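Local coordinates for pirin family protein (Acinetobacter baumannii, PDB 6D0P), which is a metal-dependent cupin of the pirin family that probably acts as a quercetin 2,3-dioxygenase, cleaving the flavonol with molecular oxygen, at residues 45-50 against 123-128; 132-137 against 256-261. All coordinates share one frame; numbering follows the deposited sequence.

Contact 1 (45-50 with 123-128) is the more interior of the two, partly buried in the N-terminal cupin half, where two neighbouring strands of one antiparallel sheet pair edge by edge. Contact 2 (132-137 with 256-261) is a surface contact between two loops that follow strands of different sheets, one from each half of the pirin fold. The two are in series: strand 121-131 supplies one partner of contact 1 and then runs straight into the first loop of contact 2. Their centres are about 27 Å apart, on opposite sides of the chain's centre. Backbone hydrogen bonds dominate contact 1, with a tyrosine-glutamate pair added, whereas contact 2 rests on one glutamate carboxylate gripping a serine, with water between the loops.

Contact 1 of 2, residues 45-50 against 123-128; sequences DYAAPY and FEMVQL
F123, E124 and A47 have the most surface buried in this antiparallel pair of the N-terminal cupin sheet, where a beta bulge separates A47 from Y50. A47 and M125 form a hydrogen-bonded pair: A47 N reaches M125 O at 2.8 Å, and M125 N returns to A47 O. Beyond the bulge F123 N bonds to Y50 O and Y50 N to F123 O. A47 CB sits 3.9 Å from M125 CG and, obliquely, 4.3 Å from CE2 of the F123 ring, all on the same face of the sheet. That face also carries Q127, whose OE1 takes a bond from W129 while NE2 bonds to the manganese ligand E110, a second-shell link to the metal site. The E124 chain returns toward the other strand. Its CG is anti to the backbone N (chi1 -178°) and the chain continues extended alongside the P49 ring, with CD 3.7 Å from P49 CG. OE1 bonds to Q77, while OE2, which takes the Y46 hydroxyl, also pairs with K247; the lysine would probably favour the charged form of this buried acid. At the bulge a water donates to both A48 O and F123 O, two acceptors 3.5 Å apart. Y46 OH donates to E124 OE2 at 2.6 Å, on the anti side of the carboxylate and 19° out of its plane, with the tyrosine ring turned 44° from that plane.

Contact 2 of 2, residues 132-137 against 256-261; sequences LPSHSK and LNEPIE
Two loops of the bicupin meet here, one leaving strand 121-131 of the N-terminal half and the other following strand 245-253 of the C-terminal half, and E258 and S134 make the join. The E258 carboxylate spans the start of a tight turn. OE1 takes the backbone N-H of S134 at 2.8 Å on its syn side, with an N-H...O angle of 155°, while the S134 hydroxyl donates to OE2 at 2.5 Å from above the carboxylate plane, 36° out of it. The serine OG lies between its own backbone N and carbonyl carbon (chi1 57°), which brings N and OG to the same carboxylate. E258 reaches over as an extended chain beyond CG, and its OE1 also lies 3.4 Å from P133 CA. A water sits 2.8 Å from both E258 OE1 and L132 O. Next to this polar grip L256 CD1 makes a van der Waals touch 3.7 Å from L132 O, and the L256 and P133 side chains meet obliquely, an apolar contact with CD2 at 4.2 Å from P133 CG. The turn is closed by S136 N bonding to P133 O. Around the contact, L256 also packs on N131 at the end of strand 121-131, L132 and S136 on F180, and K137 on M268 of strand 266-268, where its NZ bonds to V267 O.

Contact 1 of 2, residues 45-50 against 123-128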
loop_
_atom_site.group_PDB
_atom_site.type_symbol
_atom_site.label_atom_id
_atom_site.label_comp_id
_atom_site.label_asym_id
_atom_site.label_seq_id
_atom_site.Cartn_x
_atom_site.Cartn_y
_atom_site.Cartn_z
ATOM N N ASP A 45 -1.831 3.952 -4.356
ATOM C CA ASP A 45 -1.275 4.550 -5.572
ATOM C C ASP A 45 -0.330 3.532 -6.212
ATOM O O ASP A 45 0.591 3.022 -5.548
ATOM C CB ASP A 45 -0.491 5.826 -5.296
ATOM C CG ASP A 45 -1.337 7.074 -5.134
ATOM O OD1 ASP A 45 -2.528 7.042 -5.530
ATOM O OD2 ASP A 45 -0.765 8.090 -4.643
ATOM N N TYR A 46 -0.543 3.256 -7.486
ATOM C CA TYR A 46 0.308 2.299 -8.185
ATOM C C TYR A 46 1.133 2.983 -9.271
ATOM O O TYR A 46 0.585 3.492 -10.253
ATOM C CB TYR A 46 -0.547 1.185 -8.790
ATOM C CG TYR A 46 0.171 0.228 -9.705
ATOM C CD1 TYR A 46 1.394 -0.315 -9.367
ATOM C CD2 TYR A 46 -0.409 -0.197 -10.886
ATOM C CE1 TYR A 46 2.042 -1.230 -10.192
ATOM C CE2 TYR A 46 0.224 -1.112 -11.718
ATOM C CZ TYR A 46 1.460 -1.624 -11.379
ATOM O OH TYR A 46 2.097 -2.522 -12.202
ATOM N N ALA A 47 2.448 2.990 -9.104
ATOM C CA ALA A 47 3.321 3.454 -10.175
ATOM C C ALA A 47 3.571 2.261 -11.098
ATOM O O ALA A 47 4.417 1.408 -10.792
ATOM C CB ALA A 47 4.607 3.996 -9.621
ATOM N N ALA A 48 2.781 2.148 -12.153
ATOM C CA ALA A 48 2.989 1.108 -13.143
ATOM C C ALA A 48 4.350 1.337 -13.812
ATOM O O ALA A 48 4.845 2.465 -13.795
ATOM C CB ALA A 48 1.866 1.128 -14.141
ATOM N N PRO A 49 4.947 0.296 -14.392
ATOM C CA PRO A 49 6.307 0.392 -14.985
ATOM C C PRO A 49 6.462 1.626 -15.881
ATOM O O PRO A 49 5.689 1.812 -16.830
ATOM C CB PRO A 49 6.493 -0.915 -15.759
ATOM C CG PRO A 49 5.646 -1.891 -14.977
ATOM C CD PRO A 49 4.443 -1.086 -14.532
ATOM N N TYR A 50 7.432 2.458 -15.534
ATOM C CA TYR A 50 7.685 3.707 -16.242
ATOM C C TYR A 50 9.195 3.881 -16.397
ATOM O O TYR A 50 9.953 3.749 -15.437
ATOM C CB TYR A 50 7.066 4.881 -15.470
ATOM C CG TYR A 50 7.133 6.205 -16.180
ATOM C CD1 TYR A 50 8.286 6.973 -16.171
ATOM C CD2 TYR A 50 6.029 6.701 -16.858
ATOM C CE1 TYR A 50 8.342 8.201 -16.819
ATOM C CE2 TYR A 50 6.070 7.930 -17.503
ATOM C CZ TYR A 50 7.227 8.677 -17.478
ATOM O OH TYR A 50 7.252 9.887 -18.099
ATOM N N PHE A 123 10.690 1.830 -13.435
ATOM C CA PHE A 123 10.360 2.086 -12.065
ATOM C C PHE A 123 8.946 1.560 -11.841
ATOM O O PHE A 123 8.055 1.869 -12.626
ATOM C CB PHE A 123 10.443 3.589 -11.784
ATOM C CG PHE A 123 10.166 3.981 -10.358
ATOM C CD1 PHE A 123 11.148 3.848 -9.384
ATOM C CD2 PHE A 123 8.939 4.499 -9.992
ATOM C CE1 PHE A 123 10.912 4.228 -8.074
ATOM C CE2 PHE A 123 8.702 4.883 -8.682
ATOM C CZ PHE A 123 9.683 4.742 -7.722
ATOM N N GLU A 124 8.736 0.783 -10.792
ATOM C CA GLU A 124 7.412 0.249 -10.505
ATOM C C GLU A 124 7.297 0.102 -8.993
ATOM O O GLU A 124 8.178 -0.490 -8.368
ATOM C CB GLU A 124 7.204 -1.098 -11.210
ATOM C CG GLU A 124 5.814 -1.701 -10.981
ATOM C CD GLU A 124 5.633 -3.111 -11.532
ATOM O OE1 GLU A 124 6.676 -3.778 -11.790
ATOM O OE2 GLU A 124 4.444 -3.549 -11.683
HETATM N N MSE A 125 6.235 0.654 -8.415
HETATM C CA MSE A 125 6.039 0.563 -6.972
HETATM C C MSE A 125 4.605 0.750 -6.618
HETATM O O MSE A 125 3.811 1.154 -7.449
HETATM C CB MSE A 125 6.918 1.584 -6.221
HETATM C CG MSE A 125 6.525 3.038 -6.407
HETATM SE SE MSE A 125 7.086 4.156 -4.855
HETATM C CE MSE A 125 5.231 4.565 -4.359
ATOM N N VAL A 126 4.275 0.403 -5.380
ATOM C CA VAL A 126 2.956 0.642 -4.793
ATOM C C VAL A 126 3.160 1.414 -3.482
ATOM O O VAL A 126 4.120 1.103 -2.703
ATOM C CB VAL A 126 2.186 -0.668 -4.521
ATOM C CG1 VAL A 126 1.085 -0.476 -3.481
ATOM C CG2 VAL A 126 1.607 -1.235 -5.806
ATOM N N GLN A 127 2.342 2.437 -3.271
ATOM C CA GLN A 127 2.261 3.087 -1.959
ATOM C C GLN A 127 0.826 2.923 -1.438
ATOM O O GLN A 127 -0.160 3.280 -2.114
ATOM C CB GLN A 127 2.712 4.553 -1.923
ATOM C CG GLN A 127 2.648 5.113 -0.488
ATOM C CD GLN A 127 3.394 6.409 -0.247
ATOM O OE1 GLN A 127 2.780 7.462 -0.014
ATOM N NE2 GLN A 127 4.727 6.344 -0.315
ATOM N N LEU A 128 0.734 2.322 -0.258
ATOM C CA LEU A 128 -0.507 2.046 0.421
ATOM C C LEU A 128 -0.552 2.819 1.742
ATOM O O LEU A 128 0.403 2.758 2.540
ATOM C CB LEU A 128 -0.561 0.536 0.687
ATOM C CG LEU A 128 -1.691 0.040 1.589
ATOM C CD1 LEU A 128 -3.013 0.094 0.860
ATOM C CD2 LEU A 128 -1.438 -1.387 2.046
HETATM O O HOH W 1 6.457 4.214 -12.436
#

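Contact 2 of 2, residues 132-137 against 256-261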
loop_
_atom_site.group_PDB
_atom_site.type_symbol
_atom_site.label_atom_id
_atom_site.label_comp_id
_atom_site.label_asym_id
_atom_site.label_seq_id
_atom_site.Cartn_x
_atom_site.Cartn_y
_atom_site.Cartn_z
ATOM N N LEU A 132 -4.770 4.148 11.296
ATOM C CA LEU A 132 -4.547 3.721 12.674
ATOM C C LEU A 132 -5.820 3.886 13.515
ATOM O O LEU A 132 -6.597 4.839 13.330
ATOM C CB LEU A 132 -3.428 4.584 13.261
ATOM C CG LEU A 132 -2.030 4.330 12.693
ATOM C CD1 LEU A 132 -1.058 5.421 13.109
ATOM C CD2 LEU A 132 -1.534 2.969 13.122
ATOM N N PRO A 133 -6.008 2.990 14.493
ATOM C CA PRO A 133 -7.040 3.206 15.475
ATOM C C PRO A 133 -6.783 4.556 16.163
ATOM O O PRO A 133 -5.619 4.958 16.290
ATOM C CB PRO A 133 -6.874 2.082 16.507
ATOM C CG PRO A 133 -6.119 1.023 15.739
ATOM C CD PRO A 133 -5.224 1.801 14.799
ATOM N N SER A 134 -7.851 5.192 16.633
ATOM C CA SER A 134 -7.797 6.503 17.255
ATOM C C SER A 134 -6.726 6.561 18.344
ATOM O O SER A 134 -5.925 7.505 18.402
ATOM C CB SER A 134 -9.176 6.890 17.832
ATOM O OG SER A 134 -9.607 5.912 18.762
ATOM N N HIS A 135 -6.708 5.549 19.192
ATOM C CA HIS A 135 -5.769 5.520 20.326
ATOM C C HIS A 135 -4.302 5.485 19.893
ATOM O O HIS A 135 -3.449 5.854 20.691
ATOM C CB HIS A 135 -6.053 4.301 21.217
ATOM C CG HIS A 135 -7.372 4.372 21.893
ATOM N ND1 HIS A 135 -8.494 3.755 21.386
ATOM C CD2 HIS A 135 -7.759 5.017 23.007
ATOM C CE1 HIS A 135 -9.517 4.008 22.174
ATOM N NE2 HIS A 135 -9.082 4.770 23.184
ATOM N N SER A 136 -4.015 5.057 18.668
ATOM C CA SER A 136 -2.657 4.852 18.187
ATOM C C SER A 136 -2.188 6.004 17.292
ATOM O O SER A 136 -1.016 6.081 16.955
ATOM C CB SER A 136 -2.572 3.539 17.404
ATOM O OG SER A 136 -2.998 2.434 18.186
ATOM N N LYS A 137 -3.083 6.916 16.934
ATOM C CA LYS A 137 -2.726 7.920 15.953
ATOM C C LYS A 137 -1.601 8.840 16.419
ATOM O O LYS A 137 -0.831 9.305 15.565
ATOM C CB LYS A 137 -3.929 8.777 15.587
ATOM C CG LYS A 137 -4.897 8.082 14.668
ATOM C CD LYS A 137 -6.031 8.967 14.257
ATOM C CE LYS A 137 -6.894 8.343 13.186
ATOM N NZ LYS A 137 -6.179 8.270 11.898
ATOM N N LEU A 256 -12.167 -0.351 11.309
ATOM C CA LEU A 256 -11.856 0.379 12.548
ATOM C C LEU A 256 -13.134 0.896 13.207
ATOM O O LEU A 256 -13.157 1.066 14.446
ATOM C CB LEU A 256 -10.882 1.522 12.262
ATOM C CG LEU A 256 -9.498 1.094 11.784
ATOM C CD1 LEU A 256 -8.593 2.300 11.608
ATOM C CD2 LEU A 256 -8.863 0.095 12.735
ATOM N N ASN A 257 -14.140 1.179 12.385
ATOM C CA ASN A 257 -15.430 1.679 12.864
ATOM C C ASN A 257 -15.213 2.933 13.716
ATOM O O ASN A 257 -15.765 3.065 14.820
ATOM C CB ASN A 257 -16.205 0.605 13.623
ATOM C CG ASN A 257 -16.781 -0.443 12.699
ATOM O OD1 ASN A 257 -17.460 -0.114 11.729
ATOM N ND2 ASN A 257 -16.558 -1.705 13.020
ATOM N N GLU A 258 -14.417 3.839 13.167
ATOM C CA GLU A 258 -14.119 5.125 13.795
ATOM C C GLU A 258 -14.221 6.186 12.699
ATOM O O GLU A 258 -14.012 5.886 11.518
ATOM C CB GLU A 258 -12.726 5.108 14.443
ATOM C CG GLU A 258 -12.683 4.322 15.738
ATOM C CD GLU A 258 -11.312 4.258 16.391
ATOM O OE1 GLU A 258 -10.320 4.192 15.661
ATOM O OE2 GLU A 258 -11.251 4.350 17.632
ATOM N N PRO A 259 -14.534 7.418 13.070
ATOM C CA PRO A 259 -14.659 8.468 12.066
ATOM C C PRO A 259 -13.360 8.738 11.288
ATOM O O PRO A 259 -12.272 8.561 11.818
ATOM C CB PRO A 259 -15.034 9.742 12.846
ATOM C CG PRO A 259 -15.435 9.256 14.212
ATOM C CD PRO A 259 -14.660 7.973 14.417
ATOM N N ILE A 260 -13.501 9.164 10.042
ATOM C CA ILE A 260 -12.359 9.529 9.234
ATOM C C ILE A 260 -12.478 11.007 8.847
ATOM O O ILE A 260 -13.442 11.410 8.228
ATOM C CB ILE A 260 -12.255 8.687 7.959
ATOM C CG1 ILE A 260 -12.156 7.192 8.259
ATOM C CG2 ILE A 260 -11.095 9.173 7.112
ATOM C CD1 ILE A 260 -12.399 6.324 7.059
ATOM N N GLU A 261 -11.495 11.800 9.244
ATOM C CA GLU A 261 -11.433 13.196 8.840
ATOM C C GLU A 261 -10.049 13.405 8.219
ATOM O O GLU A 261 -9.021 13.368 8.933
ATOM C CB GLU A 261 -11.697 14.130 10.021
ATOM C CG GLU A 261 -13.016 13.869 10.732
ATOM C CD GLU A 261 -14.256 14.433 10.059
ATOM O OE1 GLU A 261 -14.124 15.422 9.313
ATOM O OE2 GLU A 261 -15.358 13.887 10.299
HETATM O O HOH W 2 -9.313 5.522 13.406
HETATM O O HOH W 3 -9.201 8.246 10.823
#